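Local coordinates for nucleoside phosphorylase, putative (Trypanosoma brucei, PDB 3BJE), which catalyses, as a homodimer, the phosphorolysis of uridine to uracil and ribose 1-phosphate, at the interface of chains A and B. Coordinates in Å, arbitrary orientation; residue numbers count along the deposited sequence, not the author numbering. Chains: chain A/B, Nucleoside phosphorylase, putative.

Contact 1: the interface of chains A and B. Residues chain A 95-96, 248-250, 293; chain B 34, 98, 101-102.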
# COMPACT_ATOMS: atom_id res chain seq x y z
N MET A 95 -0.55 -1.86 5.30
CA MET A 95 0.75 -2.10 4.70
C MET A 95 1.10 -1.06 3.67
O MET A 95 0.28 -0.75 2.81
CB MET A 95 0.78 -3.49 4.08
CG MET A 95 0.47 -4.56 5.07
SD MET A 95 0.67 -6.23 4.43
CE MET A 95 -0.80 -6.37 3.42
N GLY A 96 2.31 -0.51 3.75
CA GLY A 96 2.86 0.27 2.66
C GLY A 96 2.98 1.78 2.80
O GLY A 96 2.30 2.42 3.60
N SER A 248 8.10 -1.36 -2.27
CA SER A 248 6.72 -1.15 -2.77
C SER A 248 5.97 -2.48 -3.00
O SER A 248 5.08 -2.59 -3.84
CB SER A 248 6.74 -0.29 -4.02
OG SER A 248 7.61 -0.82 -5.02
N GLY A 249 6.38 -3.48 -2.20
CA GLY A 249 5.80 -4.83 -2.21
C GLY A 249 6.58 -5.69 -1.25
O GLY A 249 7.44 -5.21 -0.52
N PHE A 250 6.23 -6.97 -1.22
CA PHE A 250 6.83 -7.93 -0.30
C PHE A 250 7.71 -9.00 -0.97
O PHE A 250 8.62 -9.53 -0.36
CB PHE A 250 5.71 -8.64 0.45
CG PHE A 250 6.18 -9.53 1.57
CD1 PHE A 250 6.39 -9.00 2.82
CD2 PHE A 250 6.38 -10.87 1.38
CE1 PHE A 250 6.81 -9.79 3.87
CE2 PHE A 250 6.78 -11.69 2.43
CZ PHE A 250 7.00 -11.14 3.67
N MET A 293 8.22 -2.07 4.56
CA MET A 293 7.34 -1.44 3.57
C MET A 293 6.80 -0.03 3.88
O MET A 293 6.00 0.48 3.10
CB MET A 293 6.16 -2.38 3.28
CG MET A 293 6.60 -3.69 2.64
SD MET A 293 5.27 -4.86 2.30
CE MET A 293 4.30 -3.92 1.07
N HIS B 34 -0.16 -13.73 4.18
CA HIS B 34 -1.09 -12.62 4.38
C HIS B 34 -2.53 -13.05 4.07
O HIS B 34 -3.43 -12.90 4.90
CB HIS B 34 -0.69 -11.41 3.51
CG HIS B 34 0.70 -10.93 3.81
ND1 HIS B 34 1.82 -11.51 3.25
CD2 HIS B 34 1.15 -9.94 4.62
CE1 HIS B 34 2.90 -10.89 3.70
NE2 HIS B 34 2.52 -9.94 4.54
N ASP B 98 1.11 -2.27 -3.82
CA ASP B 98 1.94 -3.09 -2.95
C ASP B 98 1.15 -4.22 -2.34
O ASP B 98 1.62 -5.37 -2.31
CB ASP B 98 2.61 -2.24 -1.86
CG ASP B 98 1.61 -1.53 -0.95
OD1 ASP B 98 0.54 -1.11 -1.40
OD2 ASP B 98 1.93 -1.33 0.24
N GLU B 101 0.50 -6.73 -5.03
CA GLU B 101 1.69 -7.54 -5.27
C GLU B 101 1.72 -8.70 -4.27
O GLU B 101 1.98 -9.87 -4.62
CB GLU B 101 2.96 -6.68 -5.16
CG GLU B 101 4.23 -7.35 -5.65
CD GLU B 101 5.17 -7.83 -4.56
OE1 GLU B 101 4.76 -7.92 -3.38
OE2 GLU B 101 6.34 -8.15 -4.90
N ILE B 102 1.43 -8.40 -3.00
CA ILE B 102 1.34 -9.46 -1.98
C ILE B 102 0.29 -10.51 -2.35
O ILE B 102 0.58 -11.71 -2.38
CB ILE B 102 1.05 -8.86 -0.59
CG1 ILE B 102 2.30 -8.12 -0.07
CG2 ILE B 102 0.58 -9.95 0.39
CD1 ILE B 102 2.05 -7.20 1.14
O HOH W 1 4.83 -0.08 0.09

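Contact 2: the interface of chains A and B. Residues chain A 170-172, 204, 248; chain B 170-172, 176, 248.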
# COMPACT_ATOMS: atom_id res chain seq x y z
N MET A 170 12.93 2.61 -1.91
CA MET A 170 12.85 1.85 -3.16
C MET A 170 11.45 1.97 -3.79
O MET A 170 11.25 1.60 -4.94
CB MET A 170 13.20 0.39 -2.91
CG MET A 170 14.53 0.20 -2.18
SD MET A 170 15.06 -1.51 -2.02
CE MET A 170 13.73 -2.16 -0.99
N ASP A 171 10.49 2.40 -2.98
CA ASP A 171 9.18 2.78 -3.42
C ASP A 171 9.27 4.11 -4.19
O ASP A 171 10.37 4.68 -4.32
CB ASP A 171 8.31 2.98 -2.20
CG ASP A 171 8.83 4.10 -1.32
OD1 ASP A 171 9.91 3.95 -0.68
OD2 ASP A 171 8.18 5.18 -1.31
N ASN A 172 8.13 4.62 -4.67
CA ASN A 172 8.11 5.93 -5.34
C ASN A 172 7.14 6.95 -4.75
O ASN A 172 6.93 8.01 -5.32
CB ASN A 172 7.91 5.81 -6.86
CG ASN A 172 6.45 5.76 -7.30
OD1 ASN A 172 5.57 5.48 -6.50
ND2 ASN A 172 6.21 6.00 -8.61
N ILE A 204 16.34 2.21 -10.80
CA ILE A 204 15.22 2.85 -10.11
C ILE A 204 15.64 4.23 -9.60
O ILE A 204 16.71 4.38 -9.06
CB ILE A 204 14.76 2.00 -8.90
CG1 ILE A 204 14.43 0.57 -9.34
CG2 ILE A 204 13.56 2.64 -8.17
CD1 ILE A 204 13.16 0.46 -10.22
N SER A 248 8.10 -1.36 -2.27
CA SER A 248 6.72 -1.15 -2.77
C SER A 248 5.97 -2.48 -3.00
O SER A 248 5.08 -2.59 -3.84
CB SER A 248 6.74 -0.29 -4.02
OG SER A 248 7.61 -0.82 -5.02
N MET B 170 1.32 4.94 -12.28
CA MET B 170 2.06 6.05 -11.69
C MET B 170 2.84 5.59 -10.44
O MET B 170 3.72 6.33 -9.97
CB MET B 170 1.16 7.23 -11.35
CG MET B 170 0.23 7.62 -12.46
SD MET B 170 -0.75 9.11 -12.17
CE MET B 170 -1.78 8.49 -10.79
N ASP B 171 2.47 4.44 -9.88
CA ASP B 171 3.21 3.72 -8.86
C ASP B 171 4.48 3.14 -9.46
O ASP B 171 4.71 3.31 -10.66
CB ASP B 171 2.36 2.58 -8.33
CG ASP B 171 2.05 1.58 -9.40
OD1 ASP B 171 1.26 1.93 -10.32
OD2 ASP B 171 2.66 0.49 -9.39
N ASN B 172 5.28 2.44 -8.65
CA ASN B 172 6.45 1.77 -9.18
C ASN B 172 6.55 0.29 -8.86
O ASN B 172 7.57 -0.33 -9.12
CB ASN B 172 7.77 2.48 -8.75
CG ASN B 172 8.28 2.02 -7.40
OD1 ASN B 172 7.56 1.45 -6.58
ND2 ASN B 172 9.56 2.34 -7.13
N TYR B 176 9.66 -3.47 -10.42
CA TYR B 176 10.43 -4.59 -9.85
C TYR B 176 10.22 -5.91 -10.62
O TYR B 176 10.87 -6.92 -10.32
CB TYR B 176 10.15 -4.71 -8.34
CG TYR B 176 10.80 -3.54 -7.66
CD1 TYR B 176 12.15 -3.57 -7.34
CD2 TYR B 176 10.12 -2.34 -7.47
CE1 TYR B 176 12.78 -2.48 -6.80
CE2 TYR B 176 10.76 -1.23 -6.92
CZ TYR B 176 12.10 -1.31 -6.60
OH TYR B 176 12.76 -0.22 -6.08
N SER B 248 0.43 5.81 -6.11
CA SER B 248 1.12 5.23 -4.98
C SER B 248 0.76 6.01 -3.70
O SER B 248 1.55 6.13 -2.77
CB SER B 248 2.64 5.21 -5.21
OG SER B 248 3.08 6.49 -5.63

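Contact 1: the interface of chains A and B
The N-terminal part of helix 97-112 of chain B, joined by B:His34 from a separate loop, packs against active-site loops of chain A that carry A:Met95, A:Phe250 and A:Met293. These three residues line the pocket for ribose 1-phosphate, so the partner's helix and B:His34 plausibly complete the wall of the active site. B:His34 brings the edge of its imidazole to the phenyl ring of A:Phe250: CE1 of the histidine stands over the ring centre, 3.9 Å above the plane, and the two rings are turned 76° apart. With CG anti to the backbone N (chi1 -172°), A:Phe250 holds its ring toward this edge while CB rests on the helix, 3.5 Å from CG1 of B:Ile102. The carboxylate of B:Glu101 secures the backbone of the same residue, A:Phe250 N donating to B:Glu101 OE1 over 2.8 Å. The bond is fairly straight at the hydrogen (161°), but the N-H meets the oxygen from above the carboxylate plane. B:Glu101 bends at chi2 to reach it, passing A:Gly249, whose lack of a side chain suits the close approach.

B:Ile102 presents its CD1 methyl tip to tip to two flexible thioethers, A:Met95 and A:Met293; SD of A:Met95 lies 3.7 Å from that methyl. The flexible, unbranched chain of A:Met95 lets its sulfur meet both the isoleucine methyl and, obliquely from above the ring plane, the imidazole near CD2. SD of A:Met95 touches B:His34 CD2 at 3.8 Å. At the polar end, B:Asp98 enters between A:Ser248 and A:Gly96. A calcium ion is bound in this structure at a site made by Met95, Asp98 and Asn99, and it plausibly eases the approach of B:Asp98 OD2 to the carbonyl O of A:Met95. A water bridges the subunits, 3.2 Å from B:Asp98 OD2 and 3.3 Å from A:Met293 O.

Contact 2: the interface of chains A and B
Loop 170-172 of chain A meets the same loop of chain B about the two-fold axis, flanked by Ser248 of each subunit, by A:Ile204 and by B:Tyr176 from the short 3-10 helix 173-177. A:Asn172 and B:Asn172 run antiparallel, side by side, with their amide planes stacked 16° apart, and A:Asn172 CG lies 3.8 Å from B:Asn172 CB. In both, CG sits between the backbone N and the carbonyl carbon (chi1 near 87°), which turns the amide across the interface. Asparagine suits the place because its short, flat amide both gives and accepts. B:Asn172 ND2 donates to the A:Met170 carbonyl O at 2.9 Å, nearly in its own amide plane, and its OD1 accepts from the A:Ser248 hydroxyl OG at 2.8 Å. The twin pair runs from A:Asn172 ND2 to B:Met170 O and from B:Ser248 OG to A:Asn172 OD1.

A:Met170 O is gripped twice, for the phenol OH of B:Tyr176 also donates to it, at 2.6 Å. Beside this polar tip, A:Ile204 lays CG1 and CG2 against the phenol end, CG1 lying 4.1 Å from B:Tyr176 CZ; a branched aliphatic chain packs there without competing for the hydroxyl. These reciprocal bonds probably fix the register of the two subunits at the two-fold axis of the homodimer.

The C-alpha centres of contact 1 and contact 2 lie about 11 Å apart on one dimer interface, and A:Ser248 belongs to both. Its backbone carbonyl side faces the calcium-site helix of the partner in contact 1, whereas its hydroxyl is spent on the partner's loop 170-172 in contact 2. The segment 248-250 therefore connects the two-fold centre with the ribose 1-phosphate pocket, to which Phe250 contributes. Since the axis repeats the arrangement with the chains exchanged, each subunit appears to support the other's active site. This suggests that dimerisation helps hold the catalytic loops in place, although the structure alone does not show communication between sites.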